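Phospholethanolamine N-methyltransferase 2 (PDB 4KRI) probably transfers methyl groups from S-adenosylmethionine to phosphomonomethylethanolamine on the way to phosphocholine in a parasitic nematode. Local coordinates at residues Asp297-Ile302 / Asp306-Arg311; Ser310-Ala315 / Val322-Tyr327. All blocks are in the same frame, centred on the assembly; numbering follows the deposited sequence.

Contact 1. Residues Asp297-Ile302 / Asp306-Arg311. With SAH (S-adenosyl-L-homocysteine), chain D.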
# COMPACT_ATOMS: atom_id res chain seq x y z
N ASP A 297 -4.48 4.56 12.30
CA ASP A 297 -5.25 3.37 12.61
C ASP A 297 -4.93 2.21 11.67
O ASP A 297 -5.81 1.47 11.22
CB ASP A 297 -6.75 3.72 12.66
CG ASP A 297 -7.03 4.79 13.69
OD1 ASP A 297 -6.35 4.80 14.75
OD2 ASP A 297 -7.89 5.66 13.45
N CYS A 298 -3.63 2.04 11.43
CA CYS A 298 -3.10 0.99 10.57
C CYS A 298 -2.28 -0.03 11.36
O CYS A 298 -2.40 -1.24 11.13
CB CYS A 298 -2.21 1.62 9.49
SG CYS A 298 -0.98 0.52 8.72
N ILE A 299 -1.45 0.43 12.29
CA ILE A 299 -0.38 -0.45 12.74
C ILE A 299 -0.80 -1.57 13.69
O ILE A 299 0.01 -2.44 13.98
CB ILE A 299 0.89 0.29 13.26
CG1 ILE A 299 0.66 0.89 14.64
CG2 ILE A 299 1.33 1.36 12.25
CD1 ILE A 299 1.98 1.24 15.35
N GLN A 300 -2.05 -1.59 14.12
CA GLN A 300 -2.55 -2.77 14.83
C GLN A 300 -2.54 -4.01 13.91
O GLN A 300 -2.64 -5.14 14.39
CB GLN A 300 -3.95 -2.54 15.43
CG GLN A 300 -5.09 -2.43 14.42
CD GLN A 300 -5.20 -1.04 13.82
OE1 GLN A 300 -4.78 -0.05 14.43
NE2 GLN A 300 -5.78 -0.96 12.63
N HIS A 301 -2.43 -3.79 12.60
CA HIS A 301 -2.29 -4.87 11.63
C HIS A 301 -0.88 -5.45 11.57
O HIS A 301 -0.68 -6.55 11.04
CB HIS A 301 -2.66 -4.38 10.21
CG HIS A 301 -4.11 -4.12 10.01
ND1 HIS A 301 -5.05 -5.13 9.99
CD2 HIS A 301 -4.79 -2.98 9.75
CE1 HIS A 301 -6.25 -4.62 9.76
NE2 HIS A 301 -6.12 -3.31 9.61
N ILE A 302 0.09 -4.72 12.12
CA ILE A 302 1.51 -5.03 11.89
C ILE A 302 2.17 -5.64 13.11
O ILE A 302 2.23 -5.02 14.17
CB ILE A 302 2.26 -3.77 11.46
CG1 ILE A 302 1.71 -3.28 10.12
CG2 ILE A 302 3.76 -4.04 11.34
CD1 ILE A 302 2.29 -1.94 9.67
N ASP A 306 8.98 -3.18 16.02
CA ASP A 306 10.41 -2.80 15.98
C ASP A 306 10.92 -2.54 14.56
O ASP A 306 11.57 -1.53 14.30
CB ASP A 306 11.27 -3.87 16.65
CG ASP A 306 12.76 -3.56 16.59
OD1 ASP A 306 13.44 -4.04 15.66
OD2 ASP A 306 13.25 -2.83 17.49
N LYS A 307 10.63 -3.47 13.65
CA LYS A 307 11.08 -3.31 12.27
C LYS A 307 10.42 -2.08 11.65
O LYS A 307 11.09 -1.30 10.99
CB LYS A 307 10.77 -4.56 11.43
CG LYS A 307 11.17 -4.41 9.96
CD LYS A 307 10.73 -5.59 9.11
CE LYS A 307 11.68 -6.77 9.26
NZ LYS A 307 11.53 -7.74 8.13
N LEU A 308 9.12 -1.92 11.88
CA LEU A 308 8.39 -0.79 11.32
C LEU A 308 8.97 0.52 11.82
O LEU A 308 9.20 1.44 11.03
CB LEU A 308 6.91 -0.86 11.71
CG LEU A 308 6.09 0.32 11.18
CD1 LEU A 308 5.95 0.26 9.67
CD2 LEU A 308 4.73 0.30 11.85
N PHE A 309 9.21 0.61 13.12
CA PHE A 309 9.75 1.84 13.69
C PHE A 309 11.15 2.16 13.18
O PHE A 309 11.46 3.33 12.96
CB PHE A 309 9.71 1.83 15.23
CG PHE A 309 8.36 2.22 15.82
CD1 PHE A 309 7.18 1.99 15.13
CD2 PHE A 309 8.29 2.83 17.06
CE1 PHE A 309 5.95 2.34 15.67
CE2 PHE A 309 7.07 3.19 17.61
CZ PHE A 309 5.89 2.95 16.91
N SER A 310 11.99 1.15 12.97
CA SER A 310 13.33 1.39 12.42
C SER A 310 13.25 1.87 10.97
O SER A 310 14.03 2.72 10.54
CB SER A 310 14.20 0.14 12.50
OG SER A 310 13.80 -0.81 11.53
N ARG A 311 12.29 1.32 10.21
CA ARG A 311 12.08 1.77 8.84
C ARG A 311 11.56 3.21 8.76
O ARG A 311 11.98 3.99 7.90
CB ARG A 311 11.09 0.84 8.12
CG ARG A 311 11.58 -0.58 7.93
CD ARG A 311 11.22 -1.03 6.53
NE ARG A 311 11.68 -2.38 6.21
CZ ARG A 311 12.95 -2.76 6.20
NH1 ARG A 311 13.91 -1.89 6.52
NH2 ARG A 311 13.28 -4.01 5.88
N SAH D . -5.33 5.60 7.16
CA SAH D . -6.62 5.36 6.45
CB SAH D . -6.89 3.81 6.35
CG SAH D . -7.17 3.05 7.64
SD SAH D . -7.40 1.27 7.37
C SAH D . -7.73 6.13 7.05
O SAH D . -7.50 6.92 7.96
OXT SAH D . -8.81 6.15 6.49
C5' SAH D . -5.81 0.46 7.60
C4' SAH D . -5.04 0.26 6.42
O4' SAH D . -3.72 -0.19 6.80
C3' SAH D . -5.61 -0.83 5.60
O3' SAH D . -5.95 -0.31 4.33
C2' SAH D . -4.54 -1.83 5.48
O2' SAH D . -4.50 -2.43 4.20
C1' SAH D . -3.31 -1.03 5.77
N9 SAH D . -2.13 -1.88 6.14
C8 SAH D . -2.08 -2.80 7.13
N7 SAH D . -0.83 -3.28 7.18
C5 SAH D . -0.08 -2.65 6.25
C6 SAH D . 1.26 -2.74 5.87
N6 SAH D . 2.12 -3.63 6.48
N1 SAH D . 1.69 -1.94 4.87
C2 SAH D . 0.88 -1.07 4.27
N3 SAH D . -0.42 -0.95 4.61
C4 SAH D . -0.92 -1.73 5.59
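Leu308 reaches from its helix into the angle between Ile299 and Ile302. One methyl group does the touching. Leu308 CD2 lies 3.6 Å from Ile299 CG2 and 4.0 Å from Ile302 CD1. CG of Leu308 stands anti to the backbone N (chi1 179°), which carries the isobutyl group out from the helix toward the loop. Ile302 meets the leucine at about a right angle. Ile302 CD1 serves two neighbours, because it also lies 3.6 Å from N6 of S-adenosylhomocysteine (SAH). One methyl thus packs against both the helix and the amino end of the adenine. Ile299 divides its work between its branches. CG2 goes to Leu308, while Ile299 CD1 comes to the edge of the Phe309 ring, 4.1 Å from Phe309 CE1. The ring also packs on helix 352-362 and meets Phe427.

The turn that holds the isoleucines also lines the cofactor pocket. His301 CB is 3.5 Å from SAH C8, and His301 NE2 is hydrogen-bonded to Tyr185 OH. Gln300 folds back on the turn. Gln300 NE2 donates to Asp297 O at 2.8 Å and 170°, with the hydrogen-bonded oxygen in the amide plane of Gln300. The donor sits well above the carbonyl plane of Asp297. Asp297 and Gln300 also belong to the phosphomonomethylethanolamine pocket. Ile299 and Ile302 thus rest on helix 305-315; Ile302 also touches SAH, as do His301 and Cys298. This is the loop after a central strand of a Rossmann-like methyltransferase domain, at the SAH site.

Contact 2. Residues Ser310-Ala315 / Val322-Tyr327. With 1SH (2-(methylamino)ethyl dihydrogen phosphate), chain E.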
# COMPACT_ATOMS: atom_id res chain seq x y z
N SER A 310 11.99 1.15 12.97
CA SER A 310 13.33 1.39 12.42
C SER A 310 13.25 1.87 10.97
O SER A 310 14.03 2.72 10.54
CB SER A 310 14.20 0.14 12.50
OG SER A 310 13.80 -0.81 11.53
N ARG A 311 12.29 1.32 10.21
CA ARG A 311 12.08 1.77 8.84
C ARG A 311 11.56 3.21 8.76
O ARG A 311 11.98 3.99 7.90
CB ARG A 311 11.09 0.84 8.12
CG ARG A 311 11.58 -0.58 7.93
CD ARG A 311 11.22 -1.03 6.53
NE ARG A 311 11.68 -2.38 6.21
CZ ARG A 311 12.95 -2.76 6.20
NH1 ARG A 311 13.91 -1.89 6.52
NH2 ARG A 311 13.28 -4.01 5.88
N ILE A 312 10.66 3.56 9.67
CA ILE A 312 10.17 4.93 9.77
C ILE A 312 11.31 5.88 10.14
O ILE A 312 11.47 6.94 9.53
CB ILE A 312 9.04 5.03 10.82
CG1 ILE A 312 7.77 4.36 10.29
CG2 ILE A 312 8.79 6.47 11.23
CD1 ILE A 312 6.68 4.23 11.33
N TYR A 313 12.10 5.51 11.15
CA TYR A 313 13.24 6.31 11.55
C TYR A 313 14.18 6.55 10.36
O TYR A 313 14.66 7.67 10.15
CB TYR A 313 13.98 5.60 12.69
CG TYR A 313 15.10 6.40 13.31
CD1 TYR A 313 14.88 7.14 14.46
CD2 TYR A 313 16.37 6.41 12.75
CE1 TYR A 313 15.91 7.87 15.05
CE2 TYR A 313 17.40 7.14 13.33
CZ TYR A 313 17.16 7.87 14.47
OH TYR A 313 18.18 8.60 15.06
N ARG A 314 14.44 5.50 9.59
CA ARG A 314 15.34 5.59 8.44
C ARG A 314 14.81 6.58 7.38
O ARG A 314 15.58 7.38 6.83
CB ARG A 314 15.51 4.21 7.81
CG ARG A 314 16.31 4.18 6.52
CD ARG A 314 16.46 2.74 6.02
NE ARG A 314 17.25 2.67 4.79
CZ ARG A 314 16.74 2.82 3.57
NH1 ARG A 314 15.44 3.06 3.43
NH2 ARG A 314 17.53 2.74 2.51
N ALA A 315 13.50 6.53 7.15
CA ALA A 315 12.90 7.32 6.07
C ALA A 315 12.75 8.80 6.42
O ALA A 315 12.68 9.64 5.53
CB ALA A 315 11.54 6.73 5.69
N VAL A 322 7.22 11.74 13.42
CA VAL A 322 6.30 10.63 13.19
C VAL A 322 5.10 10.81 14.09
O VAL A 322 5.24 11.26 15.22
CB VAL A 322 6.99 9.26 13.42
CG1 VAL A 322 7.60 9.19 14.82
CG2 VAL A 322 6.00 8.10 13.21
N LEU A 323 3.90 10.53 13.57
CA LEU A 323 2.68 10.58 14.36
C LEU A 323 1.81 9.40 13.94
O LEU A 323 1.55 9.20 12.76
CB LEU A 323 1.95 11.91 14.14
CG LEU A 323 0.81 12.23 15.11
CD1 LEU A 323 0.63 13.74 15.24
CD2 LEU A 323 -0.49 11.60 14.64
N ILE A 324 1.39 8.61 14.93
CA ILE A 324 0.61 7.40 14.66
C ILE A 324 -0.57 7.34 15.64
O ILE A 324 -0.41 7.65 16.82
CB ILE A 324 1.49 6.13 14.87
CG1 ILE A 324 2.72 6.16 13.96
CG2 ILE A 324 0.69 4.85 14.64
CD1 ILE A 324 3.74 5.06 14.25
N THR A 325 -1.74 6.96 15.14
CA THR A 325 -2.82 6.53 16.02
C THR A 325 -3.08 5.06 15.72
O THR A 325 -2.88 4.62 14.60
CB THR A 325 -4.13 7.35 15.86
OG1 THR A 325 -4.76 7.04 14.61
CG2 THR A 325 -3.84 8.85 15.94
N MET A 326 -3.50 4.29 16.73
CA MET A 326 -3.67 2.86 16.51
C MET A 326 -4.65 2.28 17.52
O MET A 326 -4.82 2.84 18.60
CB MET A 326 -2.32 2.15 16.66
CG MET A 326 -1.76 2.25 18.07
SD MET A 326 0.01 1.90 18.31
CE MET A 326 0.56 3.54 18.82
N TYR A 327 -5.30 1.18 17.17
CA TYR A 327 -5.97 0.38 18.19
C TYR A 327 -4.88 -0.20 19.08
O TYR A 327 -3.84 -0.62 18.57
CB TYR A 327 -6.76 -0.78 17.56
CG TYR A 327 -8.07 -0.42 16.86
CD1 TYR A 327 -8.53 0.89 16.82
CD2 TYR A 327 -8.84 -1.41 16.25
CE1 TYR A 327 -9.74 1.21 16.18
CE2 TYR A 327 -10.05 -1.11 15.62
CZ TYR A 327 -10.49 0.20 15.59
OH TYR A 327 -11.69 0.49 14.96
O4 1SH E . -13.13 -1.51 14.20
P1 1SH E . -12.78 -2.59 13.18
O1 1SH E . -12.06 -3.72 13.79
O3 1SH E . -14.10 -3.10 12.49
O2 1SH E . -11.81 -1.95 12.09
C1 1SH E . -12.19 -0.83 11.49
C2 1SH E . -11.13 -0.15 10.63
N1 1SH E . -9.98 0.39 11.30
C3 1SH E . -9.05 0.81 10.31
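Ile312 of helix 305-315 packs on Val322 and Ile324 of strand 320-329. Earlier on the helix, Arg311 NE is hydrogen-bonded to Cys281 O. Ile312 then points at the strand with both branches in use. Ile312 CG2 lies anti to the backbone N and comes 3.8 Å from Val322 CG2, the two side chains crossing at about a right angle. Ile312 CD1, at the end of the other branch (chi1 -72°), comes 4.2 Å from Ile324 CD1. Val322 and Ile324 are alternate residues of the strand, so both lie on its helix-facing side. Ile312 also touches Val293 of the neighbouring strand 290-296. Tyr313 meets Phe364 edge-to-face. Arg314 NH1 is hydrogen-bonded to Phe285 O, and Ala315 packs on Phe290.

Farther along the strand, Tyr327 reaches the substrate. Tyr327 OH donates a 2.6 Å hydrogen bond to O4 of the bound phosphomonomethylethanolamine. This O4 lies at the edge of the Tyr327 ring, in its plane. Lys413, Arg345 and three other tyrosines also bind this ligand. A helix packed by aliphatic side chains on parallel strands is characteristic of the Rossmann-like methyltransferase fold.

Both contacts are buried and apolar, and both use helix 305-315, with Ser310 and Arg311 in common. Contact 1 sets the start of the helix against a ligand-lining turn. Contact 2 sets its end against a strand, and its packing lies farther from the ligands. Their centres are about 7 Å apart. Polar bonds join the turn of 297-302 to the strand of 322-327: Asp297 OD1 probably bonds Thr325 OG1 at 2.8 Å, and Gln300 OE1 probably bonds Tyr327 N at 3.0 Å. Ile299 CD1 adds packing on Met326 SD at 3.6 Å. Contact 1 includes an aromatic ring edge, whereas the packing of contact 2 is purely aliphatic.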